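Local coordinates for protein probable endonuclease 4 (Thermotoga maritima, PDB 4HNO) that probably cleaves DNA at apurinic or apyrimidinic sites during base excision repair, as a metal-dependent TIM-barrel endonuclease of the AP endonuclease 2 family, at residues Y158-E161 and Q162-K165; S222-P225 and L226-K230. All coordinates share one frame; numbering follows the deposited sequence.

Interaction 1 of 2, residues Y158-E161 and Q162-K165; sequences YKLE and QLKK
Lys164 N bonds to Leu160 O at 3.0 Å and Lys165 N to Glu161 O at 2.9 Å in the early turns of helix 160-169, which packs on the outside of the TIM barrel. Gln162 folds its side chain back over the incoming loop: with CG beside the backbone N (chi1 -67°), the extended chain carries the amide to the 157-159 backbone. There OE1 has Gly157 N as its chief partner and accepts a longer, nearly straight bond from Lys159 N at 3.3 Å, which comes from above the carbonyl plane. In return Lys159 O takes the backbone N of Gln162. The amide's other end, NE2, sits over one face of the Tyr158 ring, nearest the rim, with CZ 3.3 Å away and the ring and amide planes 77° apart. Leu160 and Leu163 meet on the buried side, and Leu160 continues onto Leu201 and Leu208 of helix 195-208. On the outer side the NZ atoms of Lys164 and Lys165 both meet one oxygen, Glu161 OE2, in a salt-bridge network whose detail is doubtful because OE2 crowds Lys164 CE. A water donates to Glu161 OE1 at 2.7 Å.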
loop_
_atom_site.group_PDB
_atom_site.type_symbol
_atom_site.label_atom_id
_atom_site.label_comp_id
_atom_site.label_asym_id
_atom_site.label_seq_id
_atom_site.Cartn_x
_atom_site.Cartn_y
_atom_site.Cartn_z
ATOM N N TYR A 158 4.921 -12.469 -1.740
ATOM C CA TYR A 158 5.710 -12.415 -0.516
ATOM C C TYR A 158 7.196 -12.185 -0.808
ATOM O O TYR A 158 7.932 -11.740 0.073
ATOM C CB TYR A 158 5.452 -13.638 0.376
ATOM C CG TYR A 158 5.743 -14.967 -0.282
ATOM C CD1 TYR A 158 6.975 -15.587 -0.191
ATOM C CD2 TYR A 158 4.749 -15.616 -1.025
ATOM C CE1 TYR A 158 7.209 -16.825 -0.838
ATOM C CE2 TYR A 158 4.976 -16.830 -1.660
ATOM C CZ TYR A 158 6.203 -17.407 -1.578
ATOM O OH TYR A 158 6.436 -18.602 -2.194
ATOM N N LYS A 159 7.631 -12.489 -2.032
ATOM C CA LYS A 159 8.949 -12.083 -2.509
ATOM C C LYS A 159 8.762 -11.019 -3.567
ATOM O O LYS A 159 7.888 -11.117 -4.434
ATOM C CB LYS A 159 9.717 -13.260 -3.103
ATOM C CG LYS A 159 10.021 -14.371 -2.111
ATOM C CD LYS A 159 10.858 -13.889 -0.933
ATOM C CE LYS A 159 11.281 -15.053 -0.055
ATOM N NZ LYS A 159 10.136 -15.880 0.407
ATOM N N LEU A 160 9.625 -10.012 -3.547
ATOM C CA LEU A 160 9.540 -8.954 -4.545
ATOM C C LEU A 160 9.691 -9.480 -5.976
ATOM O O LEU A 160 9.072 -8.940 -6.890
ATOM C CB LEU A 160 10.559 -7.853 -4.252
ATOM C CG LEU A 160 10.316 -7.094 -2.945
ATOM C CD1 LEU A 160 11.438 -6.094 -2.715
ATOM C CD2 LEU A 160 8.981 -6.371 -2.939
ATOM N N GLU A 161 10.455 -10.556 -6.155
ATOM C CA GLU A 161 10.577 -11.184 -7.462
ATOM C C GLU A 161 9.204 -11.519 -8.066
ATOM O O GLU A 161 9.035 -11.443 -9.287
ATOM C CB GLU A 161 11.414 -12.469 -7.352
ATOM C CG GLU A 161 11.437 -13.351 -8.564
ATOM C CD GLU A 161 12.179 -12.753 -9.718
ATOM O OE1 GLU A 161 13.041 -11.871 -9.490
ATOM O OE2 GLU A 161 11.922 -13.188 -10.863
ATOM N N GLN A 162 8.257 -11.930 -7.243
ATOM C CA GLN A 162 6.938 -12.280 -7.750
ATOM C C GLN A 162 6.212 -11.042 -8.294
ATOM O O GLN A 162 5.504 -11.115 -9.296
ATOM C CB GLN A 162 6.127 -12.957 -6.647
ATOM C CG GLN A 162 6.693 -14.304 -6.252
ATOM C CD GLN A 162 6.328 -14.701 -4.852
ATOM O OE1 GLN A 162 5.628 -13.989 -4.144
ATOM N NE2 GLN A 162 6.897 -15.804 -4.399
ATOM N N LEU A 163 6.382 -9.906 -7.615
ATOM C CA LEU A 163 5.798 -8.655 -8.103
ATOM C C LEU A 163 6.425 -8.267 -9.436
ATOM O O LEU A 163 5.743 -7.768 -10.325
ATOM C CB LEU A 163 5.968 -7.518 -7.091
ATOM C CG LEU A 163 5.481 -7.793 -5.684
ATOM C CD1 LEU A 163 5.603 -6.528 -4.856
ATOM C CD2 LEU A 163 4.050 -8.297 -5.653
ATOM N N LYS A 164 7.739 -8.474 -9.565
ATOM C CA LYS A 164 8.429 -8.195 -10.812
ATOM C C LYS A 164 7.916 -9.097 -11.933
ATOM O O LYS A 164 7.717 -8.646 -13.063
ATOM C CB LYS A 164 9.946 -8.376 -10.611
ATOM C CG LYS A 164 10.781 -8.236 -11.854
ATOM C CD LYS A 164 10.933 -9.487 -12.710
ATOM C CE LYS A 164 11.487 -10.656 -11.975
ATOM N NZ LYS A 164 11.989 -11.681 -12.941
ATOM N N LYS A 165 7.688 -10.370 -11.642
ATOM C CA LYS A 165 7.204 -11.278 -12.671
ATOM C C LYS A 165 5.857 -10.793 -13.207
ATOM O O LYS A 165 5.612 -10.845 -14.408
ATOM C CB LYS A 165 7.099 -12.702 -12.145
ATOM C CG LYS A 165 8.426 -13.419 -12.003
ATOM C CD LYS A 165 8.231 -14.850 -11.503
ATOM C CE LYS A 165 9.454 -15.700 -11.669
ATOM N NZ LYS A 165 10.507 -15.382 -10.675
HETATM O O HOH W 1 14.900 -11.520 -11.444
#

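Interaction 2 of 2, residues S222-P225 and L226-K230; sequences SKYP and LGAAK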
loop_
_atom_site.group_PDB
_atom_site.type_symbol
_atom_site.label_atom_id
_atom_site.label_comp_id
_atom_site.label_asym_id
_atom_site.label_seq_id
_atom_site.Cartn_x
_atom_site.Cartn_y
_atom_site.Cartn_z
ATOM N N SER A 222 5.672 -5.334 13.533
ATOM C CA SER A 222 5.154 -6.690 13.506
ATOM C C SER A 222 4.982 -7.255 14.907
ATOM O O SER A 222 5.852 -7.101 15.761
ATOM C CB SER A 222 6.069 -7.621 12.717
ATOM O OG SER A 222 5.479 -8.911 12.709
ATOM N N LYS A 223 3.878 -7.957 15.113
ATOM C CA LYS A 223 3.671 -8.687 16.355
ATOM C C LYS A 223 4.581 -9.908 16.474
ATOM O O LYS A 223 4.647 -10.494 17.548
ATOM C CB LYS A 223 2.207 -9.102 16.503
ATOM C CG LYS A 223 1.305 -7.925 16.832
ATOM C CD LYS A 223 -0.083 -8.322 17.236
ATOM C CE LYS A 223 -0.879 -7.095 17.665
ATOM N NZ LYS A 223 -0.549 -6.670 19.063
ATOM N N TYR A 224 5.252 -10.290 15.388
ATOM C CA TYR A 224 6.011 -11.535 15.350
ATOM C C TYR A 224 7.418 -11.297 14.850
ATOM O O TYR A 224 7.724 -10.286 14.220
ATOM C CB TYR A 224 5.288 -12.570 14.469
ATOM C CG TYR A 224 3.984 -13.037 15.078
ATOM C CD1 TYR A 224 2.790 -12.376 14.796
ATOM C CD2 TYR A 224 3.943 -14.082 15.966
ATOM C CE1 TYR A 224 1.586 -12.751 15.370
ATOM C CE2 TYR A 224 2.736 -14.459 16.576
ATOM C CZ TYR A 224 1.562 -13.786 16.256
ATOM O OH TYR A 224 0.349 -14.134 16.813
ATOM N N PRO A 225 8.302 -12.273 15.098
ATOM C CA PRO A 225 9.692 -12.141 14.666
ATOM C C PRO A 225 9.872 -12.210 13.155
ATOM O O PRO A 225 8.970 -12.576 12.387
ATOM C CB PRO A 225 10.380 -13.343 15.322
ATOM C CG PRO A 225 9.509 -13.748 16.430
ATOM C CD PRO A 225 8.114 -13.427 16.001
ATOM N N LEU A 226 11.090 -11.887 12.748
ATOM C CA LEU A 226 11.520 -12.025 11.374
ATOM C C LEU A 226 11.159 -13.402 10.853
ATOM O O LEU A 226 11.453 -14.402 11.491
ATOM C CB LEU A 226 13.028 -11.821 11.299
ATOM C CG LEU A 226 13.672 -11.911 9.925
ATOM C CD1 LEU A 226 13.305 -10.742 9.053
ATOM C CD2 LEU A 226 15.178 -11.996 10.090
ATOM N N GLY A 227 10.554 -13.462 9.679
ATOM C CA GLY A 227 10.277 -14.724 9.028
ATOM C C GLY A 227 9.018 -15.440 9.476
ATOM O O GLY A 227 8.737 -16.525 8.996
ATOM N N ALA A 228 8.229 -14.835 10.363
ATOM C CA ALA A 228 7.118 -15.546 10.987
ATOM C C ALA A 228 5.938 -15.819 10.051
ATOM O O ALA A 228 5.112 -16.670 10.371
ATOM C CB ALA A 228 6.614 -14.772 12.159
ATOM N N ALA A 229 5.791 -15.059 8.964
ATOM C CA ALA A 229 4.682 -15.273 8.019
ATOM C C ALA A 229 3.298 -15.181 8.674
ATOM O O ALA A 229 2.404 -15.919 8.302
ATOM C CB ALA A 229 4.864 -16.590 7.265
ATOM N N LYS A 230 3.108 -14.239 9.594
ATOM C CA LYS A 230 1.867 -14.158 10.376
ATOM C C LYS A 230 0.907 -13.040 9.976
ATOM O O LYS A 230 -0.287 -13.135 10.248
ATOM C CB LYS A 230 2.188 -13.988 11.862
ATOM C CG LYS A 230 2.788 -15.229 12.500
ATOM C CD LYS A 230 1.786 -16.363 12.629
ATOM C CE LYS A 230 2.417 -17.601 13.247
ATOM N NZ LYS A 230 1.390 -18.630 13.542
#
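A type II beta turn from Pro225 to Ala228 reverses the loop that joins barrel strand 214-222 to the short antiparallel strand 233-234, and it brings Ala228 and Lys230 back against Tyr224. Ala228 N closes the turn on Pro225 O at 3.1 Å, with an N-H...O angle of 141°. Gly227 holds the third position with a positive phi of 83°, where a side chain would press on the carbonyl O of Leu226. Closure puts the methyl of Ala228 3.5 Å from Tyr224 CB, a small apolar contact inside the bend. Just before it, an ST turn sets the start of the loop: Ser222 OG accepts from Tyr224 N at 3.0 Å. Beyond the turn Asp187 OD1, at the end of helix 182-187, accepts from Lys230 N and pins this limb to that helix, while Lys152 NZ bonds to Lys230 O. Lys230 lays CG over one face of the Tyr224 ring, while CB approaches CD1 at 3.4 Å. Its ammonium end is too far off for more than a weak cation-pi attraction. The closer approach is a CH-pi contact, with Lys230 CG 3.7 Å from the ring centroid and 15° off the normal.

In the fold
Both contacts are local, one at the start of a barrel helix and the other in a surface loop, and they do not touch: their centres are 19 Å apart and their nearest atoms about 8 Å. Interaction 2 packs on helix 182-187; Tyr158 of interaction 1 touches Ser188 just after it, its side chain about 7 Å from that of His184, which with Asp231 and His233 holds one metal site. Interaction 2 runs directly into Asp231, and its Lys230 side chain lies about 9 Å from a bound manganese ion. The Leu163 side chain is about 6 Å from that of Glu147, a ligand at two metal positions, and about 11 Å from the nearest zinc. Neither contact supplies a metal ligand.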